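Local coordinates for protein S-adenosylmethionine dependent methyltransferase (Mesorhizobium loti, PDB 3BKW) that probably acts as an S-adenosylmethionine-dependent methyltransferase of the Rossmann-like family, transferring a methyl group to an acceptor, at residues Leu117-Val123 against Val187-Arg192; Val211-Cys215 against Pro234-Leu238. Residue numbers count along the deposited sequence, not the author numbering.

Contact 1 (Leu117-Val123 against Val187-Arg192); sequences LHYVEDV and VVKHHR. With EDO (1,2-ethanediol), chain D; EDO (1,2-ethanediol), chain C; EDO (1,2-ethanediol), chain E.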
# COMPACT_ATOMS: atom_id res chain seq x y z
N LEU A 117 12.72 6.22 -9.27
CA LEU A 117 13.14 5.61 -8.02
C LEU A 117 13.23 4.11 -8.04
O LEU A 117 14.00 3.56 -7.26
CB LEU A 117 12.32 6.10 -6.84
CG LEU A 117 12.34 7.61 -6.54
CD1 LEU A 117 11.83 7.77 -5.10
CD2 LEU A 117 13.65 8.30 -6.72
N HIS A 118 12.55 3.45 -8.98
CA HIS A 118 12.71 2.00 -9.14
C HIS A 118 14.10 1.58 -9.65
O HIS A 118 14.41 0.40 -9.63
CB HIS A 118 11.59 1.32 -9.93
CG HIS A 118 11.31 1.93 -11.25
ND1 HIS A 118 10.31 2.85 -11.45
CD2 HIS A 118 11.91 1.78 -12.45
CE1 HIS A 118 10.28 3.22 -12.71
NE2 HIS A 118 11.25 2.60 -13.34
N TYR A 119 14.91 2.54 -10.11
CA TYR A 119 16.30 2.28 -10.50
C TYR A 119 17.35 2.58 -9.41
O TYR A 119 18.54 2.35 -9.62
CB TYR A 119 16.65 3.07 -11.77
CG TYR A 119 15.70 2.77 -12.93
CD1 TYR A 119 15.51 1.46 -13.38
CD2 TYR A 119 14.99 3.80 -13.56
CE1 TYR A 119 14.63 1.16 -14.44
CE2 TYR A 119 14.12 3.50 -14.65
CZ TYR A 119 13.95 2.18 -15.07
OH TYR A 119 13.08 1.84 -16.11
N VAL A 120 16.88 3.02 -8.23
CA VAL A 120 17.75 3.40 -7.11
C VAL A 120 17.83 2.22 -6.16
O VAL A 120 16.81 1.84 -5.62
CB VAL A 120 17.22 4.68 -6.41
CG1 VAL A 120 18.05 5.01 -5.17
CG2 VAL A 120 17.26 5.86 -7.39
N GLU A 121 19.03 1.69 -5.92
CA GLU A 121 19.19 0.52 -5.05
C GLU A 121 18.88 0.83 -3.59
O GLU A 121 18.09 0.12 -2.97
CB GLU A 121 20.59 -0.08 -5.18
CG GLU A 121 20.75 -1.42 -4.47
CD GLU A 121 22.03 -2.16 -4.82
OE1 GLU A 121 23.01 -1.53 -5.26
OE2 GLU A 121 22.05 -3.40 -4.63
N ASP A 122 19.51 1.88 -3.07
CA ASP A 122 19.33 2.30 -1.66
C ASP A 122 18.30 3.43 -1.63
O ASP A 122 18.64 4.60 -1.44
CB ASP A 122 20.68 2.68 -1.05
CG ASP A 122 20.61 2.89 0.46
OD1 ASP A 122 19.51 2.79 1.05
OD2 ASP A 122 21.69 3.14 1.04
N VAL A 123 17.04 3.06 -1.78
CA VAL A 123 15.97 4.06 -1.87
C VAL A 123 15.75 4.76 -0.53
O VAL A 123 15.42 5.94 -0.52
CB VAL A 123 14.68 3.48 -2.47
CG1 VAL A 123 13.89 2.65 -1.47
CG2 VAL A 123 13.84 4.59 -3.05
N VAL A 187 18.66 -1.32 -18.23
CA VAL A 187 18.41 -0.90 -16.84
C VAL A 187 18.14 -2.11 -15.94
O VAL A 187 17.59 -3.13 -16.40
CB VAL A 187 17.19 0.08 -16.73
CG1 VAL A 187 17.46 1.34 -17.57
CG2 VAL A 187 15.85 -0.60 -17.13
N VAL A 188 18.58 -1.99 -14.68
CA VAL A 188 18.29 -2.94 -13.60
C VAL A 188 17.35 -2.17 -12.69
O VAL A 188 17.66 -1.05 -12.30
CB VAL A 188 19.55 -3.34 -12.80
CG1 VAL A 188 19.19 -4.22 -11.61
CG2 VAL A 188 20.57 -4.06 -13.70
N LYS A 189 16.20 -2.77 -12.40
CA LYS A 189 15.21 -2.18 -11.50
C LYS A 189 15.23 -2.94 -10.20
O LYS A 189 15.73 -4.06 -10.14
CB LYS A 189 13.83 -2.14 -12.12
CG LYS A 189 13.24 -3.46 -12.59
CD LYS A 189 12.00 -3.15 -13.42
CE LYS A 189 11.47 -4.32 -14.13
NZ LYS A 189 10.36 -3.86 -15.06
N HIS A 190 14.70 -2.31 -9.15
CA HIS A 190 14.73 -2.86 -7.80
C HIS A 190 13.34 -3.12 -7.33
O HIS A 190 12.55 -2.21 -7.10
CB HIS A 190 15.48 -1.89 -6.90
CG HIS A 190 16.90 -1.74 -7.33
ND1 HIS A 190 17.89 -2.64 -6.97
CD2 HIS A 190 17.47 -0.91 -8.23
CE1 HIS A 190 19.02 -2.31 -7.56
NE2 HIS A 190 18.79 -1.26 -8.33
N HIS A 191 13.05 -4.42 -7.22
CA HIS A 191 11.76 -4.88 -6.80
C HIS A 191 11.64 -4.75 -5.30
O HIS A 191 12.44 -5.32 -4.55
CB HIS A 191 11.51 -6.32 -7.21
CG HIS A 191 10.21 -6.86 -6.71
ND1 HIS A 191 8.99 -6.38 -7.14
CD2 HIS A 191 9.95 -7.81 -5.80
CE1 HIS A 191 8.03 -7.03 -6.50
NE2 HIS A 191 8.58 -7.90 -5.68
N ARG A 192 10.65 -3.95 -4.88
CA ARG A 192 10.33 -3.74 -3.48
C ARG A 192 8.82 -3.75 -3.41
O ARG A 192 8.16 -3.12 -4.25
CB ARG A 192 10.85 -2.39 -2.98
CG ARG A 192 12.36 -2.34 -2.77
CD ARG A 192 12.84 -0.95 -2.36
NE ARG A 192 12.92 -0.01 -3.49
CZ ARG A 192 14.03 0.37 -4.14
NH1 ARG A 192 15.25 -0.03 -3.78
NH2 ARG A 192 13.91 1.25 -5.14
C1 EDO D . 15.88 -4.03 -3.03
O1 EDO D . 14.86 -4.26 -4.00
C2 EDO D . 17.10 -3.44 -3.73
O2 EDO D . 17.59 -4.32 -4.76
C1 EDO C . 10.08 1.74 -5.02
O1 EDO C . 10.52 1.42 -3.68
C2 EDO C . 10.01 0.48 -5.90
O2 EDO C . 11.29 0.08 -6.38
C1 EDO E . 19.70 1.56 4.11
O1 EDO E . 19.40 2.87 3.65
C2 EDO E . 19.83 1.56 5.63
O2 EDO E . 18.66 2.07 6.29
O HOH W 1 19.64 0.69 -11.80
O HOH W 2 21.00 -0.13 -9.76

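Contact 2 (Val211-Cys215 against Pro234-Leu238); sequences VEEFC and PMFLL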
# COMPACT_ATOMS: atom_id res chain seq x y z
N VAL A 211 -1.88 6.90 -1.51
CA VAL A 211 -1.28 5.78 -2.21
C VAL A 211 -2.27 5.35 -3.31
O VAL A 211 -3.42 5.07 -3.02
CB VAL A 211 -0.99 4.60 -1.26
CG1 VAL A 211 -0.37 3.42 -2.03
CG2 VAL A 211 -0.07 5.03 -0.13
N GLU A 212 -1.80 5.27 -4.54
CA GLU A 212 -2.67 4.91 -5.65
C GLU A 212 -1.98 3.92 -6.56
O GLU A 212 -0.84 4.15 -7.00
CB GLU A 212 -3.07 6.18 -6.35
CG GLU A 212 -4.17 6.06 -7.34
CD GLU A 212 -4.76 7.41 -7.73
OE1 GLU A 212 -5.02 8.27 -6.84
OE2 GLU A 212 -5.01 7.60 -8.92
N GLU A 213 -2.66 2.80 -6.79
CA GLU A 213 -2.19 1.78 -7.74
C GLU A 213 -2.97 2.20 -8.95
O GLU A 213 -4.19 2.02 -9.02
CB GLU A 213 -2.49 0.38 -7.21
CG GLU A 213 -1.89 0.21 -5.82
CD GLU A 213 -2.31 -1.06 -5.16
OE1 GLU A 213 -1.76 -2.12 -5.51
OE2 GLU A 213 -3.14 -0.99 -4.24
N PHE A 214 -2.25 2.80 -9.91
CA PHE A 214 -2.86 3.51 -11.02
C PHE A 214 -3.85 2.67 -11.79
O PHE A 214 -3.60 1.50 -12.05
CB PHE A 214 -1.83 4.19 -11.94
CG PHE A 214 -2.43 4.69 -13.24
CD1 PHE A 214 -3.31 5.76 -13.22
CD2 PHE A 214 -2.15 4.07 -14.45
CE1 PHE A 214 -3.90 6.23 -14.40
CE2 PHE A 214 -2.73 4.54 -15.65
CZ PHE A 214 -3.61 5.61 -15.61
N CYS A 215 -5.00 3.28 -12.06
CA CYS A 215 -6.05 2.69 -12.88
C CYS A 215 -6.57 3.78 -13.81
O CYS A 215 -7.03 4.84 -13.34
CB CYS A 215 -7.19 2.19 -12.01
SG CYS A 215 -8.50 1.42 -12.99
N PRO A 234 -1.86 -3.36 -12.26
CA PRO A 234 -1.28 -2.03 -12.28
C PRO A 234 0.16 -2.02 -12.77
O PRO A 234 0.96 -2.86 -12.34
CB PRO A 234 -1.34 -1.61 -10.82
CG PRO A 234 -1.21 -2.85 -10.05
CD PRO A 234 -1.84 -3.93 -10.90
N MSE A 235 0.49 -1.09 -13.65
CA MSE A 235 1.86 -0.87 -14.07
C MSE A 235 2.59 0.02 -13.07
O MSE A 235 3.81 -0.12 -12.90
CB MSE A 235 1.94 -0.23 -15.44
CG MSE A 235 3.33 -0.17 -16.00
SE MSE A 235 3.34 0.36 -17.85
CE MSE A 235 2.36 -1.12 -18.57
N PHE A 236 1.86 0.95 -12.43
CA PHE A 236 2.48 1.97 -11.58
C PHE A 236 1.92 2.10 -10.19
O PHE A 236 0.73 1.86 -9.96
CB PHE A 236 2.34 3.35 -12.24
CG PHE A 236 2.82 3.41 -13.66
CD1 PHE A 236 4.16 3.15 -13.93
CD2 PHE A 236 1.97 3.75 -14.70
CE1 PHE A 236 4.65 3.20 -15.24
CE2 PHE A 236 2.45 3.80 -16.02
CZ PHE A 236 3.79 3.52 -16.27
N LEU A 237 2.81 2.46 -9.27
CA LEU A 237 2.48 2.82 -7.90
C LEU A 237 2.74 4.33 -7.79
O LEU A 237 3.84 4.79 -8.14
CB LEU A 237 3.36 2.08 -6.90
CG LEU A 237 3.10 2.38 -5.41
CD1 LEU A 237 1.69 1.90 -4.98
CD2 LEU A 237 4.18 1.78 -4.50
N LEU A 238 1.74 5.06 -7.31
CA LEU A 238 1.81 6.51 -7.11
C LEU A 238 1.74 6.76 -5.61
O LEU A 238 0.82 6.26 -4.93
CB LEU A 238 0.68 7.21 -7.84
CG LEU A 238 0.40 6.77 -9.28
CD1 LEU A 238 -0.77 7.62 -9.85
CD2 LEU A 238 1.59 6.86 -10.21
O HOH W 3 -1.12 1.35 -12.90

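Contact 1 (Leu117-Val123 against Val187-Arg192)
In this Rossmann-like methyltransferase fold, the 3-10 turn and loop that lead from strand 108-114 to helix 123-133 meet short strand 189-191, paired with strand 176-178. Leu117 O closes the turn by accepting a hydrogen bond from Val120 N (3.1 Å). His118 O accepts a hydrogen bond from His190 N (2.8 Å, N-H...O angle 149°), with Lys189 CA 3.3 Å from the same oxygen (CA-H...O). Val187 CG1 lies over one face of the Tyr119 ring and Tyr119 CE1 is 3.4 Å from Val187 CG2, while water 1 donates to both Tyr119 O (3.0 Å) and Val188 O (2.7 Å). Val120 O is gripped by two guanidinium nitrogens, Arg192 NH1 at 3.1 Å and Arg192 NH2 at 3.0 Å. Glu121 lays its CA 3.7 Å from the His190 ring centroid, 5° off the normal, a CH-pi contact. Asp122 is N-cap of helix 123-133, its OD1 weakly hydrogen-bonded to Arg125 N; Val123 CG1 lies over one guanidinium face, 3.5 Å from Arg192 NE.

Contact 2 (Val211-Cys215 against Pro234-Leu238)
This is a buried antiparallel strand pairing at one margin of the central sheet, between strand 207-213, outermost within the chain, and strand 236-242. The axes of segments 211-213 and 236-238 run at 163° and approach to 4.8 Å. Glu212 and Leu238 form a hydrogen-bonded pair: Glu212 N to Leu238 O and Leu238 N to Glu212 O are both 2.8 Å, at 166° and 161°. Glu213 and Leu237 are a non-hydrogen-bonded pair. Strand 236-242, antiparallel and inserted between 138-145 and 207-213, gives the order 3-2-1-4-5-7-6 that is the hallmark of the class I methyltransferase sheet. Past the strand, Phe214 N hydrogen-bonds Phe236 O (3.1 Å), and water 3 donates to Phe214 O (2.6 Å) and accepts from Phe236 N (3.0 Å). On the Glu213-Leu237 face, Val211 CG1 meets Leu237 CD1 (3.9 Å), and the Glu213 carboxylate is hydrogen-bonded to His146 of its own chain and to Tyr172 and Gly195 of the second subunit. Ala34 of helix 32-38 packs on the Glu212-Leu238 face.

The two contacts, with centres about 17 Å apart and nearest atoms about 6 Å apart, do not touch and share no strand, yet both border the strand 138-145 region: Leu117 and His118 of contact 1 and Leu237 of contact 2 all pack on Thr144. Contact 2 belongs to the buried central sheet, whereas contact 1 is only partly buried and joins a loop to a small peripheral sheet. Their chemistry follows: regular main-chain pairing in contact 2, against one main-chain bond, an arginine gripping a carbonyl and a histidine face in contact 1. The second subunit reaches contact 2 but not contact 1.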